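Small nuclear ribonucleoprotein homolog (Pyrobaculum aerophilum, PDB 1M5Q) assembles into a 14-mer of Sm-like subunits built on an OB-like fold and, as a member of the Sm family, probably binds RNA. Local coordinates at the interface of chains A and B and the interface of chains A and C. Residues are numbered along the deposited sequence; one frame, centred on the assembly and turned at random. Chains: chain A/B/C, small nuclear ribonucleoprotein homolog.

Contact 1: the interface of chains A and B. Residues chain A 89, 92, 94, 96, 102; chain B 119-120, 123, 126.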
loop_
_atom_site.group_PDB
_atom_site.type_symbol
_atom_site.label_atom_id
_atom_site.label_comp_id
_atom_site.label_asym_id
_atom_site.label_seq_id
_atom_site.Cartn_x
_atom_site.Cartn_y
_atom_site.Cartn_z
ATOM N N ILE A 89 -14.941 21.400 -25.583
ATOM C CA ILE A 89 -13.999 22.514 -25.585
ATOM C C ILE A 89 -14.189 23.222 -24.240
ATOM O O ILE A 89 -15.217 23.849 -24.008
ATOM C CB ILE A 89 -14.291 23.507 -26.752
ATOM C CG1 ILE A 89 -14.348 22.730 -28.078
ATOM C CG2 ILE A 89 -13.278 24.618 -26.728
ATOM C CD1 ILE A 89 -13.140 21.913 -28.414
ATOM N N THR A 92 -14.695 27.239 -24.110
ATOM C CA THR A 92 -16.001 27.857 -24.275
ATOM C C THR A 92 -17.180 27.056 -23.694
ATOM O O THR A 92 -18.337 27.493 -23.811
ATOM C CB THR A 92 -16.260 28.190 -25.785
ATOM O OG1 THR A 92 -16.070 27.007 -26.590
ATOM C CG2 THR A 92 -15.225 29.270 -26.291
ATOM N N VAL A 94 -18.343 24.115 -24.690
ATOM C CA VAL A 94 -19.147 23.735 -25.831
ATOM C C VAL A 94 -18.746 22.294 -26.260
ATOM O O VAL A 94 -17.677 21.840 -25.936
ATOM C CB VAL A 94 -18.848 24.874 -26.853
ATOM C CG1 VAL A 94 -18.011 24.401 -27.999
ATOM C CG2 VAL A 94 -20.115 25.635 -27.148
ATOM N N LEU A 96 -18.267 19.972 -29.567
ATOM C CA LEU A 96 -18.299 20.020 -31.016
ATOM C C LEU A 96 -18.524 18.640 -31.577
ATOM O O LEU A 96 -17.885 17.674 -31.133
ATOM C CB LEU A 96 -16.983 20.553 -31.586
ATOM C CG LEU A 96 -16.441 21.903 -31.113
ATOM C CD1 LEU A 96 -15.116 22.142 -31.890
ATOM C CD2 LEU A 96 -17.420 23.009 -31.328
ATOM N N ARG A 102 -22.362 22.446 -33.222
ATOM C CA ARG A 102 -21.851 22.957 -31.947
ATOM C C ARG A 102 -23.003 22.904 -30.934
ATOM O O ARG A 102 -24.096 23.374 -31.225
ATOM C CB ARG A 102 -21.380 24.411 -32.182
ATOM C CG ARG A 102 -21.120 25.278 -30.926
ATOM C CD ARG A 102 -20.758 26.730 -31.331
ATOM N NE ARG A 102 -19.966 27.470 -30.323
ATOM C CZ ARG A 102 -20.456 28.065 -29.227
ATOM N NH1 ARG A 102 -21.764 28.032 -28.947
ATOM N NH2 ARG A 102 -19.639 28.722 -28.412
ATOM N N LYS B 119 -16.573 33.583 -29.354
ATOM C CA LYS B 119 -16.380 32.192 -29.017
ATOM C C LYS B 119 -16.297 31.335 -30.285
ATOM O O LYS B 119 -15.508 30.411 -30.340
ATOM C CB LYS B 119 -17.497 31.685 -28.104
ATOM C CG LYS B 119 -17.459 32.280 -26.727
ATOM C CD LYS B 119 -18.705 31.805 -26.027
ATOM C CE LYS B 119 -18.938 32.461 -24.721
ATOM N NZ LYS B 119 -20.219 31.771 -24.199
ATOM N N ARG B 120 -17.073 31.641 -31.316
ATOM C CA ARG B 120 -16.938 30.826 -32.522
ATOM C C ARG B 120 -15.602 31.062 -33.266
ATOM O O ARG B 120 -15.081 30.144 -33.864
ATOM C CB ARG B 120 -18.156 31.045 -33.417
ATOM C CG ARG B 120 -19.417 30.536 -32.708
ATOM C CD ARG B 120 -20.639 31.242 -33.217
ATOM N NE ARG B 120 -21.851 30.639 -32.649
ATOM C CZ ARG B 120 -22.144 30.627 -31.351
ATOM N NH1 ARG B 120 -21.316 31.195 -30.487
ATOM N NH2 ARG B 120 -23.249 30.041 -30.913
ATOM N N GLU B 123 -13.089 29.040 -31.293
ATOM C CA GLU B 123 -13.213 27.641 -31.659
ATOM C C GLU B 123 -12.597 27.372 -33.044
ATOM O O GLU B 123 -11.876 26.375 -33.215
ATOM C CB GLU B 123 -14.680 27.243 -31.622
ATOM C CG GLU B 123 -15.231 27.010 -30.181
ATOM C CD GLU B 123 -16.702 27.420 -30.024
ATOM O OE1 GLU B 123 -17.464 27.278 -31.004
ATOM O OE2 GLU B 123 -17.097 27.889 -28.918
ATOM N N LEU B 126 -9.284 26.798 -32.555
ATOM C CA LEU B 126 -8.935 25.507 -31.937
ATOM C C LEU B 126 -9.034 24.348 -32.903
ATOM O O LEU B 126 -8.314 23.358 -32.762
ATOM C CB LEU B 126 -9.828 25.195 -30.728
ATOM C CG LEU B 126 -9.609 26.146 -29.538
ATOM C CD1 LEU B 126 -10.633 25.796 -28.512
ATOM C CD2 LEU B 126 -8.133 26.083 -28.970
HETATM O O HOH W 1 -20.834 28.864 -24.626
#

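Contact 2: the interface of chains A and C. Residues chain A 113-114; chain C 89, 91, 96.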
loop_
_atom_site.group_PDB
_atom_site.type_symbol
_atom_site.label_atom_id
_atom_site.label_comp_id
_atom_site.label_asym_id
_atom_site.label_seq_id
_atom_site.Cartn_x
_atom_site.Cartn_y
_atom_site.Cartn_z
ATOM N N PRO A 113 -28.736 16.197 -41.044
ATOM C CA PRO A 113 -28.905 14.951 -40.276
ATOM C C PRO A 113 -28.149 14.989 -38.931
ATOM O O PRO A 113 -28.727 14.684 -37.873
ATOM C CB PRO A 113 -28.319 13.867 -41.187
ATOM C CG PRO A 113 -28.300 14.487 -42.559
ATOM C CD PRO A 113 -28.087 15.957 -42.347
ATOM N N VAL A 114 -26.854 15.335 -38.981
ATOM C CA VAL A 114 -26.056 15.401 -37.755
ATOM C C VAL A 114 -26.719 16.298 -36.691
ATOM O O VAL A 114 -26.865 15.908 -35.528
ATOM C CB VAL A 114 -24.645 15.907 -38.037
ATOM C CG1 VAL A 114 -23.878 15.987 -36.736
ATOM C CG2 VAL A 114 -23.928 14.979 -39.026
ATOM N N ILE C 89 -22.746 9.295 -44.784
ATOM C CA ILE C 89 -22.651 10.689 -44.392
ATOM C C ILE C 89 -21.273 10.975 -43.831
ATOM O O ILE C 89 -20.986 10.708 -42.648
ATOM C CB ILE C 89 -23.731 11.025 -43.364
ATOM C CG1 ILE C 89 -25.091 10.855 -44.032
ATOM C CG2 ILE C 89 -23.542 12.456 -42.845
ATOM C CD1 ILE C 89 -26.174 11.314 -43.220
ATOM N N GLU C 91 -19.861 13.674 -42.993
ATOM C CA GLU C 91 -19.837 14.613 -41.887
ATOM C C GLU C 91 -19.483 13.918 -40.541
ATOM O O GLU C 91 -18.651 14.412 -39.801
ATOM C CB GLU C 91 -21.204 15.322 -41.788
ATOM C CG GLU C 91 -21.108 16.735 -41.264
ATOM C CD GLU C 91 -22.454 17.382 -40.949
ATOM O OE1 GLU C 91 -23.454 17.135 -41.677
ATOM O OE2 GLU C 91 -22.492 18.166 -39.973
ATOM N N LEU C 96 -26.816 6.065 -43.070
ATOM C CA LEU C 96 -28.274 6.062 -42.828
ATOM C C LEU C 96 -28.946 5.046 -43.784
ATOM O O LEU C 96 -28.557 4.940 -44.949
ATOM C CB LEU C 96 -28.863 7.469 -43.047
ATOM C CG LEU C 96 -28.231 8.585 -42.191
ATOM C CD1 LEU C 96 -28.745 9.933 -42.657
ATOM C CD2 LEU C 96 -28.536 8.392 -40.706
HETATM O O HOH W 2 -25.825 17.319 -40.706
#

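Contact 1: the interface of chains A and B
The side chain of A:Arg102 runs extended from its strand, with CG anti to the backbone N (chi1 166°), and carries its guanidinium to B:Glu123. The glutamate leaves helix 113-127 with a bend at its second torsion (chi2 146°), which turns its carboxylate toward the arginine. The two meet side-on in a salt bridge. A:Arg102 NE gives a nearly straight hydrogen bond of 2.6 Å to OE1 of B:Glu123, in the guanidinium plane. A:Arg102 NH2 bonds to OE2 of B:Glu123 at 2.7 Å, somewhat tilted from that plane. Both oxygens use their syn lone pairs, and the two flat groups are nearly coplanar. OE2 also accepts from the hydroxyl OG1 of A:Thr92 at 2.7 Å, on its anti side and out of the carboxylate plane. Together these bonds grip the carboxylate and limit its rotation. The guanidinium is sandwiched. A:Val94 CG2 covers one face, and NH1 of B:Arg120 lies over the other, 3.5 Å from A:Arg102 CZ. The carboxylate is likely to ease the closeness of the two arginines. A leucine in place of A:Arg102 would probably leave the charge of B:Glu123 without its mate and its carboxylate freer to turn. Beside this polar centre, A:Ile89 CG2 presses on B:Leu126 CD1 at 3.4 Å, a tight fit. On the other flank, a water joins the carbonyl O of A:Thr92 to NZ of B:Lys119, 3.0 Å from that lysine nitrogen. The patch fastens the C-terminal helix of one subunit to the small sheet of its neighbour, a subunit contact within the 14-mer.

Contact 2: the interface of chains A and C
A:Val114 and C:Glu91 make the tight part of this contact. The valine methyl CG2 sits 3.4 Å from the carboxylate carbon CD of C:Glu91, and it also touches both oxygens of that group. The two side chains approach at a slant. In A:Val114, CG1 is anti to the backbone N (chi1 179°), which leaves CG2 beside that N and turned to the glutamate. The glutamate chain is extended beyond CG, and its CB and CG also lie near the same methyl. A carboxylate is thus packed against an aliphatic group here, and the water at its OE1 is likely to ease its charge.

The other half is looser. The ring of A:Pro113, the first residue of helix 113-125, rests on the end of C:Ile89. Its CG lies 3.9 Å from the terminal methyl CD1 of C:Ile89, an ordinary apolar distance. C:Leu96, on the neighbouring strand 94-97, stands farther back, with CD1 4.2 Å from CB of A:Pro113. The patch is small, hiding 140 Å² of protein surface in all. It is one piece of a larger subunit interface in the 14-mer, where the start of a C-terminal helix packs on the strands and turn around C:Ile89 of its neighbour.

A water bridges the two chains next to the valine. It lies 2.8 Å from the backbone N of A:Val114, near the first turn of the helix. The same water is 2.6 Å from OE1 of C:Glu91.

The C-alpha centres of contact 1 and contact 2 lie about 20 Å apart, and chain A takes part in both with different elements. In contact 1 it offers strands 86-89, 94-97 and 101-104 to a helix of chain B. In contact 2 it offers the start of its own helix 113-125 to chain C. Ile89 and Leu96 occur in both, on the A side in the first and the C side in the second. If the copies behave alike, the same region of the sheet would meet different parts of neighbouring C-terminal helices. Such two-sided use is likely to help tie subunits into the 14-mer.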